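Local structure of GTPase-activating protein skywalker (6R82) at residues 88-100 with 127-140. The protein acts as a GTPase-activating protein for Rab35 and regulates synaptic vesicle protein recycling through endosomal trafficking, this chain being its TLDc domain. Sequence-based numbering, arbitrary orientation.
Sequences QRQAYFGTGETFL and LFMAADSKMITIGG
The Tyr92 ring is sandwiched between Leu127 and Ala130, at the hairpin of strands 129-131 and 135-138 in the TLDc domain. Tyr92 CB sits 4.0 Å from Leu127 CD2. CG is turned away from the carbonyl carbon (chi1 -83°), which carries the ring between Leu127 CB on one face and Ala130 CB on the opposite face, both CH-pi contacts. CG and CD2 meet Leu127 CB and CD2. Tyr92 CD1 comes 3.4 Å from Met129 O. CE1 touches Ala130 CB and Leu127 CB, CE2 meets Leu127 CD1, and CZ approaches Gly140 CA. Tyr92 OH ends 3.5 Å from Gly140 CA, near Thr137 CG2. With an alanine here, Leu127 CB and Ala130 CB would probably lose the ring between them, and a gap would open beside Gly140 CA. Phe93 N donates to Met129 O at 2.8 Å, and Met129 N donates back to Phe93 O. Met129 CB lies over the Phe93 ring. Thr95 O stands over the Phe128 ring centre while accepting from Thr98 N and OG1; Thr98 OG1 also bonds Ser74 OG. Arg89 NH2 bonds Ala131 O and Asn81. Polar bonds across the contact are few, so the loop before strand 99-104 probably holds to the hairpin largely by apolar packing.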
loop_
_atom_site.group_PDB
_atom_site.type_symbol
_atom_site.label_atom_id
_atom_site.label_comp_id
_atom_site.label_asym_id
_atom_site.label_seq_id
_atom_site.Cartn_x
_atom_site.Cartn_y
_atom_site.Cartn_z
ATOM N N GLN A 88 2.984 -2.003 25.297
ATOM C CA GLN A 88 3.654 -2.775 24.267
ATOM C C GLN A 88 3.308 -2.217 22.893
ATOM O O GLN A 88 2.131 -2.039 22.566
ATOM C CB GLN A 88 3.252 -4.243 24.340
ATOM C CG GLN A 88 3.942 -5.073 23.285
ATOM C CD GLN A 88 3.880 -6.554 23.576
ATOM O OE1 GLN A 88 2.931 -7.038 24.188
ATOM N NE2 GLN A 88 4.896 -7.288 23.127
ATOM N N ARG A 89 4.332 -1.942 22.094
ATOM C CA ARG A 89 4.105 -1.445 20.745
ATOM C C ARG A 89 3.259 -2.431 19.943
ATOM O O ARG A 89 3.521 -3.636 19.939
ATOM C CB ARG A 89 5.438 -1.217 20.053
ATOM C CG ARG A 89 5.349 -0.480 18.728
ATOM C CD ARG A 89 6.732 -0.448 18.146
ATOM N NE ARG A 89 6.895 0.363 16.944
ATOM C CZ ARG A 89 6.939 -0.140 15.714
ATOM N NH1 ARG A 89 6.794 -1.445 15.525
ATOM N NH2 ARG A 89 7.139 0.661 14.672
ATOM N N GLN A 90 2.249 -1.915 19.245
ATOM C CA GLN A 90 1.406 -2.764 18.418
ATOM C C GLN A 90 2.048 -2.958 17.055
ATOM O O GLN A 90 2.381 -1.981 16.376
ATOM C CB GLN A 90 0.015 -2.144 18.275
ATOM C CG GLN A 90 -0.788 -2.173 19.565
ATOM C CD GLN A 90 -0.996 -3.593 20.077
ATOM O OE1 GLN A 90 -0.218 -4.085 20.904
ATOM N NE2 GLN A 90 -2.037 -4.262 19.580
ATOM N N ALA A 91 2.222 -4.214 16.652
ATOM C CA ALA A 91 2.806 -4.493 15.343
ATOM C C ALA A 91 1.880 -4.029 14.222
ATOM O O ALA A 91 2.217 -3.115 13.457
ATOM C CB ALA A 91 3.106 -5.986 15.211
ATOM N N TYR A 92 0.689 -4.613 14.138
ATOM C CA TYR A 92 -0.218 -4.389 13.019
ATOM C C TYR A 92 -1.294 -3.374 13.386
ATOM O O TYR A 92 -1.806 -3.371 14.510
ATOM C CB TYR A 92 -0.867 -5.704 12.580
ATOM C CG TYR A 92 0.007 -6.506 11.642
ATOM C CD1 TYR A 92 0.018 -6.229 10.278
ATOM C CD2 TYR A 92 0.837 -7.532 12.115
ATOM C CE1 TYR A 92 0.817 -6.941 9.407
ATOM C CE2 TYR A 92 1.646 -8.264 11.238
ATOM C CZ TYR A 92 1.627 -7.961 9.887
ATOM O OH TYR A 92 2.411 -8.648 8.986
ATOM N N PHE A 93 -1.644 -2.515 12.428
ATOM C CA PHE A 93 -2.685 -1.519 12.637
ATOM C C PHE A 93 -3.476 -1.354 11.340
ATOM O O PHE A 93 -3.145 -1.948 10.313
ATOM C CB PHE A 93 -2.087 -0.186 13.117
ATOM C CG PHE A 93 -1.156 0.468 12.113
ATOM C CD1 PHE A 93 0.143 0.009 11.941
ATOM C CD2 PHE A 93 -1.592 1.541 11.340
ATOM C CE1 PHE A 93 1.005 0.608 11.029
ATOM C CE2 PHE A 93 -0.748 2.140 10.422
ATOM C CZ PHE A 93 0.558 1.675 10.261
ATOM N N GLY A 94 -4.543 -0.563 11.396
ATOM C CA GLY A 94 -5.369 -0.277 10.228
ATOM C C GLY A 94 -6.782 -0.826 10.361
ATOM O O GLY A 94 -7.158 -1.427 11.365
ATOM N N THR A 95 -7.582 -0.581 9.321
ATOM C CA THR A 95 -8.963 -1.051 9.291
ATOM C C THR A 95 -9.212 -1.930 8.070
ATOM O O THR A 95 -8.402 -2.002 7.137
ATOM C CB THR A 95 -9.974 0.106 9.265
ATOM O OG1 THR A 95 -10.070 0.606 7.921
ATOM C CG2 THR A 95 -9.571 1.216 10.202
ATOM N N GLY A 96 -10.385 -2.572 8.083
ATOM C CA GLY A 96 -10.832 -3.462 7.031
ATOM C C GLY A 96 -11.137 -2.810 5.697
ATOM O O GLY A 96 -11.496 -3.532 4.760
ATOM N N GLU A 97 -11.018 -1.480 5.577
ATOM C CA GLU A 97 -11.096 -0.829 4.267
ATOM C C GLU A 97 -9.809 -0.983 3.471
ATOM O O GLU A 97 -9.817 -0.776 2.250
ATOM C CB GLU A 97 -11.442 0.663 4.428
ATOM C CG GLU A 97 -12.905 0.930 4.827
ATOM C CD GLU A 97 -13.334 2.404 4.623
ATOM O OE1 GLU A 97 -12.761 3.298 5.292
ATOM O OE2 GLU A 97 -14.247 2.669 3.797
ATOM N N THR A 98 -8.705 -1.338 4.134
ATOM C CA THR A 98 -7.447 -1.612 3.445
ATOM C C THR A 98 -7.633 -2.767 2.463
ATOM O O THR A 98 -8.310 -3.747 2.768
ATOM C CB THR A 98 -6.364 -1.972 4.479
ATOM O OG1 THR A 98 -6.156 -0.872 5.381
ATOM C CG2 THR A 98 -5.060 -2.363 3.805
ATOM N N PHE A 99 -7.041 -2.656 1.271
ATOM C CA PHE A 99 -7.120 -3.759 0.322
ATOM C C PHE A 99 -5.884 -3.756 -0.553
ATOM O O PHE A 99 -5.238 -2.719 -0.732
ATOM C CB PHE A 99 -8.396 -3.713 -0.553
ATOM C CG PHE A 99 -8.480 -2.527 -1.515
ATOM C CD1 PHE A 99 -7.868 -2.567 -2.767
ATOM C CD2 PHE A 99 -9.219 -1.400 -1.179
ATOM C CE1 PHE A 99 -7.970 -1.496 -3.656
ATOM C CE2 PHE A 99 -9.335 -0.322 -2.062
ATOM C CZ PHE A 99 -8.698 -0.363 -3.296
ATOM N N LEU A 100 -5.560 -4.931 -1.090
ATOM C CA LEU A 100 -4.492 -5.096 -2.067
ATOM C C LEU A 100 -5.052 -5.085 -3.483
ATOM O O LEU A 100 -6.210 -5.423 -3.724
ATOM C CB LEU A 100 -3.741 -6.411 -1.863
ATOM C CG LEU A 100 -3.248 -6.817 -0.486
ATOM C CD1 LEU A 100 -3.013 -8.319 -0.493
ATOM C CD2 LEU A 100 -1.969 -6.052 -0.184
ATOM N N LEU A 127 -4.861 -8.443 9.873
ATOM C CA LEU A 127 -3.521 -7.869 9.991
ATOM C C LEU A 127 -3.236 -7.053 8.737
ATOM O O LEU A 127 -2.872 -7.610 7.699
ATOM C CB LEU A 127 -2.470 -8.965 10.175
ATOM C CG LEU A 127 -2.627 -9.951 11.335
ATOM C CD1 LEU A 127 -1.463 -10.957 11.350
ATOM C CD2 LEU A 127 -2.708 -9.205 12.663
ATOM N N PHE A 128 -3.360 -5.728 8.843
ATOM C CA PHE A 128 -3.410 -4.862 7.667
ATOM C C PHE A 128 -2.071 -4.198 7.351
ATOM O O PHE A 128 -1.519 -4.408 6.268
ATOM C CB PHE A 128 -4.521 -3.819 7.867
ATOM C CG PHE A 128 -5.877 -4.436 8.043
ATOM C CD1 PHE A 128 -6.421 -5.235 7.047
ATOM C CD2 PHE A 128 -6.592 -4.257 9.215
ATOM C CE1 PHE A 128 -7.667 -5.840 7.220
ATOM C CE2 PHE A 128 -7.838 -4.852 9.387
ATOM C CZ PHE A 128 -8.371 -5.645 8.380
ATOM N N MET A 129 -1.545 -3.389 8.268
ATOM C CA MET A 129 -0.351 -2.586 8.031
ATOM C C MET A 129 0.605 -2.743 9.208
ATOM O O MET A 129 0.169 -2.846 10.354
ATOM C CB MET A 129 -0.688 -1.079 7.866
ATOM C CG MET A 129 -1.773 -0.742 6.813
ATOM S SD MET A 129 -2.466 0.936 7.018
ATOM C CE MET A 129 -1.036 1.938 6.616
ATOM N N ALA A 130 1.907 -2.728 8.918
ATOM C CA ALA A 130 2.944 -2.705 9.948
ATOM C C ALA A 130 4.189 -2.041 9.370
ATOM O O ALA A 130 4.449 -2.152 8.172
ATOM C CB ALA A 130 3.270 -4.115 10.460
ATOM N N ALA A 131 4.940 -1.327 10.208
ATOM C CA ALA A 131 6.096 -0.590 9.703
ATOM C C ALA A 131 7.043 -0.243 10.842
ATOM O O ALA A 131 6.608 0.075 11.950
ATOM C CB ALA A 131 5.663 0.700 8.984
ATOM N N ASP A 132 8.339 -0.274 10.550
ATOM C CA ASP A 132 9.336 0.174 11.521
ATOM C C ASP A 132 10.535 0.715 10.751
ATOM O O ASP A 132 10.414 1.086 9.580
ATOM C CB ASP A 132 9.688 -0.961 12.505
ATOM C CG ASP A 132 10.292 -2.194 11.826
ATOM O OD1 ASP A 132 10.823 -2.099 10.692
ATOM O OD2 ASP A 132 10.252 -3.276 12.461
ATOM N N SER A 133 11.707 0.750 11.395
ATOM C CA SER A 133 12.873 1.325 10.732
ATOM C C SER A 133 13.517 0.370 9.736
ATOM O O SER A 133 14.354 0.801 8.933
ATOM C CB SER A 133 13.912 1.764 11.765
ATOM O OG SER A 133 14.555 0.636 12.344
ATOM N N LYS A 134 13.157 -0.910 9.771
ATOM C CA LYS A 134 13.752 -1.896 8.879
ATOM C C LYS A 134 12.847 -2.290 7.720
ATOM O O LYS A 134 13.357 -2.754 6.691
ATOM C CB LYS A 134 14.124 -3.171 9.656
ATOM C CG LYS A 134 15.107 -2.963 10.827
ATOM C CD LYS A 134 16.348 -2.224 10.396
ATOM C CE LYS A 134 17.438 -3.201 9.960
ATOM N NZ LYS A 134 18.568 -2.485 9.286
ATOM N N MET A 135 11.531 -2.147 7.862
ATOM C CA MET A 135 10.630 -2.661 6.838
ATOM C C MET A 135 9.270 -1.986 6.917
ATOM O O MET A 135 8.860 -1.451 7.953
ATOM C CB MET A 135 10.441 -4.177 6.965
ATOM C CG MET A 135 9.809 -4.593 8.276
ATOM S SD MET A 135 7.996 -4.550 8.278
ATOM C CE MET A 135 7.648 -4.060 9.976
ATOM N N ILE A 136 8.558 -2.072 5.802
ATOM C CA ILE A 136 7.153 -1.721 5.710
ATOM C C ILE A 136 6.445 -2.920 5.095
ATOM O O ILE A 136 6.957 -3.523 4.146
ATOM C CB ILE A 136 6.962 -0.434 4.880
ATOM C CG1 ILE A 136 5.604 0.188 5.142
ATOM C CG2 ILE A 136 7.185 -0.665 3.386
ATOM C CD1 ILE A 136 5.681 1.693 5.261
ATOM N N THR A 137 5.309 -3.315 5.671
ATOM C CA THR A 137 4.612 -4.500 5.189
ATOM C C THR A 137 3.109 -4.262 5.212
ATOM O O THR A 137 2.601 -3.462 6.004
ATOM C CB THR A 137 4.978 -5.759 6.015
ATOM O OG1 THR A 137 4.374 -6.928 5.442
ATOM C CG2 THR A 137 4.507 -5.627 7.437
ATOM N N ILE A 138 2.398 -4.961 4.323
ATOM C CA ILE A 138 0.943 -4.866 4.210
ATOM C C ILE A 138 0.383 -6.264 3.990
ATOM O O ILE A 138 0.826 -6.976 3.084
ATOM C CB ILE A 138 0.514 -3.945 3.049
ATOM C CG1 ILE A 138 1.101 -2.540 3.216
ATOM C CG2 ILE A 138 -1.015 -3.920 2.919
ATOM C CD1 ILE A 138 1.034 -1.718 1.963
ATOM N N GLY A 139 -0.605 -6.646 4.795
ATOM C CA GLY A 139 -1.227 -7.948 4.659
ATOM C C GLY A 139 -0.448 -9.055 5.341
ATOM O O GLY A 139 0.545 -9.560 4.802
ATOM N N GLY A 140 -0.884 -9.439 6.540
ATOM C CA GLY A 140 -0.169 -10.401 7.345
ATOM C C GLY A 140 -1.015 -11.617 7.689
ATOM O O GLY A 140 -2.180 -11.731 7.299
HETATM O O HOH W 1 6.371 -2.841 13.138
#